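Local coordinates for putative alpha/beta hydrolase FOLD protein (Candidatus Nitrososphaera gargensis, PDB 5A62) that probably hydrolyses carboxylic esters, as a carboxylesterase built on the alpha/beta hydrolase fold, at residues Arg141-Ala144 with Ile145-Met149; Lys150-Ala153 with Glu154-Val158. All coordinates share one frame; numbering follows the deposited sequence. Where two conformers were deposited one is given.

Contact 1 of 2, residues Arg141-Ala144 with Ile145-Met149; sequences REVA and ITQGM
The carbonyl oxygen of Val143 is gripped by two backbone amides where the helix runs out. Gln147 N lies 2.8 Å from Val143 O in a regular helical bond, while Gly148 N adds a weak one to Val143 O at 3.1 Å. The same Gly148 N bonds weakly to Ala144 O (3.0 Å), so one N-H is shared between two carbonyls. Glycine suits this place: with phi at 95°, a CB would press on the carbonyl oxygen before it, and Gly148, leaving helical geometry, is also the N-cap of the next helix. One residue earlier in each segment, Glu142 O accepts from Thr146 N at 2.9 Å. A second bond to it, from Thr146 OG1 at the opposite face of the carbonyl plane, rests on one of two conformers (chi1 59°) and is less certain. Past the turn, Met149, bent at chi2 and chi3, folds back until SD rests 3.6 Å from CB of Ala144, whose lone methyl lets the sulfur come close. Ile145 and Arg141 lie against helix 185-194, where Arg141 NH1 bonds Thr192; Ile145 O meets Lys68 NZ of the second subunit, and Val143 and Ala144 pack on helix 149-157.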
loop_
_atom_site.group_PDB
_atom_site.type_symbol
_atom_site.label_atom_id
_atom_site.label_comp_id
_atom_site.label_asym_id
_atom_site.label_seq_id
_atom_site.Cartn_x
_atom_site.Cartn_y
_atom_site.Cartn_z
ATOM N N ARG A 141 11.671 5.416 -3.531
ATOM C CA ARG A 141 10.627 6.363 -3.141
ATOM C C ARG A 141 11.229 7.640 -2.530
ATOM O O ARG A 141 10.792 8.743 -2.832
ATOM C CB ARG A 141 9.605 5.750 -2.166
ATOM C CG ARG A 141 8.591 4.827 -2.841
ATOM C CD ARG A 141 7.474 4.423 -1.881
ATOM N NE ARG A 141 7.928 3.572 -0.833
ATOM C CZ ARG A 141 8.053 2.266 -0.927
ATOM N NH1 ARG A 141 7.682 1.696 -2.054
ATOM N NH2 ARG A 141 8.552 1.561 0.058
ATOM N N GLU A 142 12.242 7.442 -1.682
ATOM C CA GLU A 142 12.844 8.591 -0.981
ATOM C C GLU A 142 13.508 9.526 -1.999
ATOM O O GLU A 142 13.320 10.750 -1.903
ATOM C CB GLU A 142 13.867 8.087 0.004
ATOM C CG GLU A 142 14.535 9.206 0.776
ATOM C CD GLU A 142 15.564 8.722 1.800
ATOM O OE1 GLU A 142 15.781 7.493 1.989
ATOM O OE2 GLU A 142 16.218 9.627 2.414
ATOM N N VAL A 143 14.231 8.941 -2.955
ATOM C CA VAL A 143 14.790 9.814 -3.995
ATOM C C VAL A 143 13.704 10.521 -4.817
ATOM O O VAL A 143 13.755 11.707 -5.115
ATOM C CB VAL A 143 15.751 9.064 -4.934
ATOM C CG1 VAL A 143 16.236 10.009 -6.032
ATOM C CG2 VAL A 143 16.889 8.482 -4.152
ATOM N N ALA A 144 12.680 9.808 -5.224
ATOM C CA ALA A 144 11.608 10.411 -6.009
ATOM C C ALA A 144 10.995 11.596 -5.269
ATOM O O ALA A 144 10.741 12.652 -5.843
ATOM C CB ALA A 144 10.512 9.391 -6.310
ATOM N N ILE A 145 10.725 11.408 -3.985
ATOM C CA ILE A 145 10.072 12.441 -3.196
ATOM C C ILE A 145 10.993 13.643 -2.908
ATOM O O ILE A 145 10.528 14.790 -3.002
ATOM C CB ILE A 145 9.517 11.828 -1.896
ATOM C CG1 ILE A 145 8.445 10.837 -2.249
ATOM C CG2 ILE A 145 8.908 12.941 -0.983
ATOM C CD1 ILE A 145 8.153 9.839 -1.107
ATOM N N THR A 146 12.220 13.340 -2.565
ATOM C CA THR A 146 13.134 14.403 -2.113
ATOM C C THR A 146 13.789 15.119 -3.303
ATOM O O THR A 146 13.967 16.353 -3.273
ATOM C CB THR A 146 14.141 13.856 -1.114
ATOM O OG1 THR A 146 14.920 12.799 -1.661
ATOM C CG2 THR A 146 13.403 13.351 0.081
ATOM N N GLN A 147 14.108 14.382 -4.357
ATOM C CA GLN A 147 14.952 14.870 -5.479
ATOM C C GLN A 147 14.238 14.889 -6.814
ATOM O O GLN A 147 14.676 15.620 -7.713
ATOM C CB GLN A 147 16.209 14.065 -5.639
ATOM C CG GLN A 147 17.136 13.962 -4.418
ATOM C CD GLN A 147 18.499 13.383 -4.797
ATOM O OE1 GLN A 147 19.113 13.816 -5.789
ATOM N NE2 GLN A 147 18.988 12.438 -4.036
ATOM N N GLY A 148 13.155 14.122 -6.972
ATOM C CA GLY A 148 12.420 14.045 -8.161
ATOM C C GLY A 148 12.788 12.915 -9.096
ATOM O O GLY A 148 13.726 12.175 -8.914
ATOM N N MET A 149 11.948 12.759 -10.119
ATOM C CA MET A 149 12.053 11.659 -11.035
ATOM C C MET A 149 13.237 11.706 -11.993
ATOM O O MET A 149 13.794 10.693 -12.356
ATOM C CB MET A 149 10.747 11.485 -11.840
ATOM C CG MET A 149 9.529 11.166 -10.923
ATOM S SD MET A 149 9.752 9.731 -9.840
ATOM C CE MET A 149 9.452 8.478 -10.996
#

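Contact 2 of 2, residues Lys150-Ala153 with Glu154-Val158; sequences KALA and EHKLV
Residues Lys150 to Leu157 form two turns of a regular alpha-helix, in which each carbonyl of Lys150-Ala153 receives the amide four residues on. Glu154 N lies 3.1 Å from Lys150 O, and His155 N and Lys156 N sit nearly on the C=O axes of Ala151 and Leu152. The last of the four, Leu157 N to Ala153 O at 3.0 Å, is more bent, with an N-H...O angle of 137°; next comes Val158, whose backbone has left the helix. This helix belongs to the excursion between strands 116-122 and 212-218, where alpha/beta hydrolases commonly carry a lid.

Leu152 and Lys156 meet one turn apart, Leu152 CD1 lying 4.0 Å from Lys156 CG: the methylenes of the lysine cross the leucine obliquely while its amine leads away. Leu152 also packs on Val143 and Ala144 of helix 136-147 and on Phe180 of helix 170-180. The imidazole of His155 brings an edge to Ala151 O, which lies near the ring plane, 3.1 Å from His155 CD2. Ala153 is buried with Thr181 beside it, and a methyl group fits such a confined place. Leu157, also buried, packs against Phe167 and against Ala173, Phe176 and Arg177 of helix 170-180.

In Glu154, chi1 (-68°) sets CG beside the backbone N and 3.4 Å from Lys150 O, and the bend at chi2 (-54°) turns the carboxylate; OE2 makes a salt bridge to Arg177 NE, which would favour the ionised form. A water bridges back to the backbone, donating to Lys150 O at 2.9 Å and to Glu154 OE2 at 2.6 Å.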
loop_
_atom_site.group_PDB
_atom_site.type_symbol
_atom_site.label_atom_id
_atom_site.label_comp_id
_atom_site.label_asym_id
_atom_site.label_seq_id
_atom_site.Cartn_x
_atom_site.Cartn_y
_atom_site.Cartn_z
ATOM N N LYS A 150 13.624 12.916 -12.408
ATOM C CA LYS A 150 14.808 12.998 -13.268
ATOM C C LYS A 150 16.046 12.543 -12.475
ATOM O O LYS A 150 16.868 11.786 -12.977
ATOM C CB LYS A 150 14.984 14.412 -13.802
ATOM C CG LYS A 150 13.898 14.912 -14.752
ATOM C CD LYS A 150 14.298 16.294 -15.288
ATOM C CE LYS A 150 13.178 17.087 -15.965
ATOM N NZ LYS A 150 12.364 16.294 -16.934
ATOM N N ALA A 151 16.142 12.970 -11.204
ATOM C CA ALA A 151 17.220 12.496 -10.353
ATOM C C ALA A 151 17.164 11.024 -10.097
ATOM O O ALA A 151 18.170 10.317 -10.179
ATOM C CB ALA A 151 17.255 13.233 -9.040
ATOM N N LEU A 152 15.953 10.516 -9.879
ATOM C CA LEU A 152 15.832 9.109 -9.673
ATOM C C LEU A 152 16.323 8.331 -10.906
ATOM O O LEU A 152 17.042 7.320 -10.774
ATOM C CB LEU A 152 14.418 8.713 -9.267
ATOM C CG LEU A 152 14.153 7.214 -9.161
ATOM C CD1 LEU A 152 15.068 6.520 -8.191
ATOM C CD2 LEU A 152 12.699 6.972 -8.759
ATOM N N ALA A 153 15.951 8.756 -12.093
ATOM C CA ALA A 153 16.435 8.064 -13.262
ATOM C C ALA A 153 17.967 8.053 -13.317
ATOM O O ALA A 153 18.562 7.056 -13.666
ATOM C CB ALA A 153 15.882 8.672 -14.548
ATOM N N GLU A 154 18.553 9.214 -13.013
ATOM C CA GLU A 154 20.022 9.256 -13.035
ATOM C C GLU A 154 20.662 8.319 -12.065
ATOM O O GLU A 154 21.627 7.619 -12.376
ATOM C CB GLU A 154 20.477 10.662 -12.780
ATOM C CG GLU A 154 20.153 11.628 -13.875
ATOM C CD GLU A 154 20.634 11.243 -15.277
ATOM O OE1 GLU A 154 21.739 10.657 -15.491
ATOM O OE2 GLU A 154 19.810 11.504 -16.168
ATOM N N HIS A 155 20.053 8.191 -10.884
ATOM C CA HIS A 155 20.563 7.207 -9.917
ATOM C C HIS A 155 20.378 5.780 -10.331
ATOM O O HIS A 155 21.257 4.934 -10.039
ATOM C CB HIS A 155 19.926 7.451 -8.541
ATOM C CG HIS A 155 20.469 8.645 -7.845
ATOM N ND1 HIS A 155 21.632 8.588 -7.096
ATOM C CD2 HIS A 155 19.982 9.890 -7.712
ATOM C CE1 HIS A 155 21.870 9.797 -6.614
ATOM N NE2 HIS A 155 20.889 10.606 -6.964
ATOM N N LYS A 156 19.280 5.476 -11.004
ATOM C CA LYS A 156 19.030 4.122 -11.514
ATOM C C LYS A 156 20.027 3.758 -12.634
ATOM O O LYS A 156 20.427 2.621 -12.732
ATOM C CB LYS A 156 17.631 3.967 -12.010
ATOM C CG LYS A 156 16.642 3.979 -10.850
ATOM C CD LYS A 156 15.225 3.795 -11.333
ATOM C CE LYS A 156 14.928 2.408 -11.806
ATOM N NZ LYS A 156 14.776 1.553 -10.585
ATOM N N LEU A 157 20.414 4.759 -13.386
ATOM C CA LEU A 157 21.233 4.516 -14.560
ATOM C C LEU A 157 22.686 4.298 -14.215
ATOM O O LEU A 157 23.380 3.698 -14.996
ATOM C CB LEU A 157 21.060 5.662 -15.510
ATOM C CG LEU A 157 19.756 5.645 -16.275
ATOM C CD1 LEU A 157 19.458 6.920 -17.029
ATOM C CD2 LEU A 157 19.670 4.489 -17.276
ATOM N N VAL A 158 23.200 4.804 -13.102
ATOM C CA VAL A 158 24.610 4.608 -12.732
ATOM C C VAL A 158 24.795 3.690 -11.522
ATOM O O VAL A 158 24.129 3.798 -10.539
ATOM C CB VAL A 158 25.195 5.966 -12.352
ATOM C CG1 VAL A 158 26.651 5.830 -11.985
ATOM C CG2 VAL A 158 24.986 6.957 -13.466
HETATM O O HOH W 1 17.290 12.038 -15.823
#

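Contacts 1 and 2 are consecutive in the chain and about 10 Å apart between centres: contact 1 closes helix 136-147 and enters the next, where contact 2 lies. Both are partly buried, and neither is deep: their centres lie 22 and 21 Å from that of the chain. Val143 CG1 of contact 1 sits 3.8 Å from Leu152 CA of contact 2, and the methyl of Ala144 touches the same leucine, so the apolar faces merge. Their chemistry differs with place. Contact 1 ends a helix in a glycine turn and faces the second subunit, whereas contact 2 touches no other chain of the assembly and anchors on helix 170-180 through Leu157 and a salt bridge.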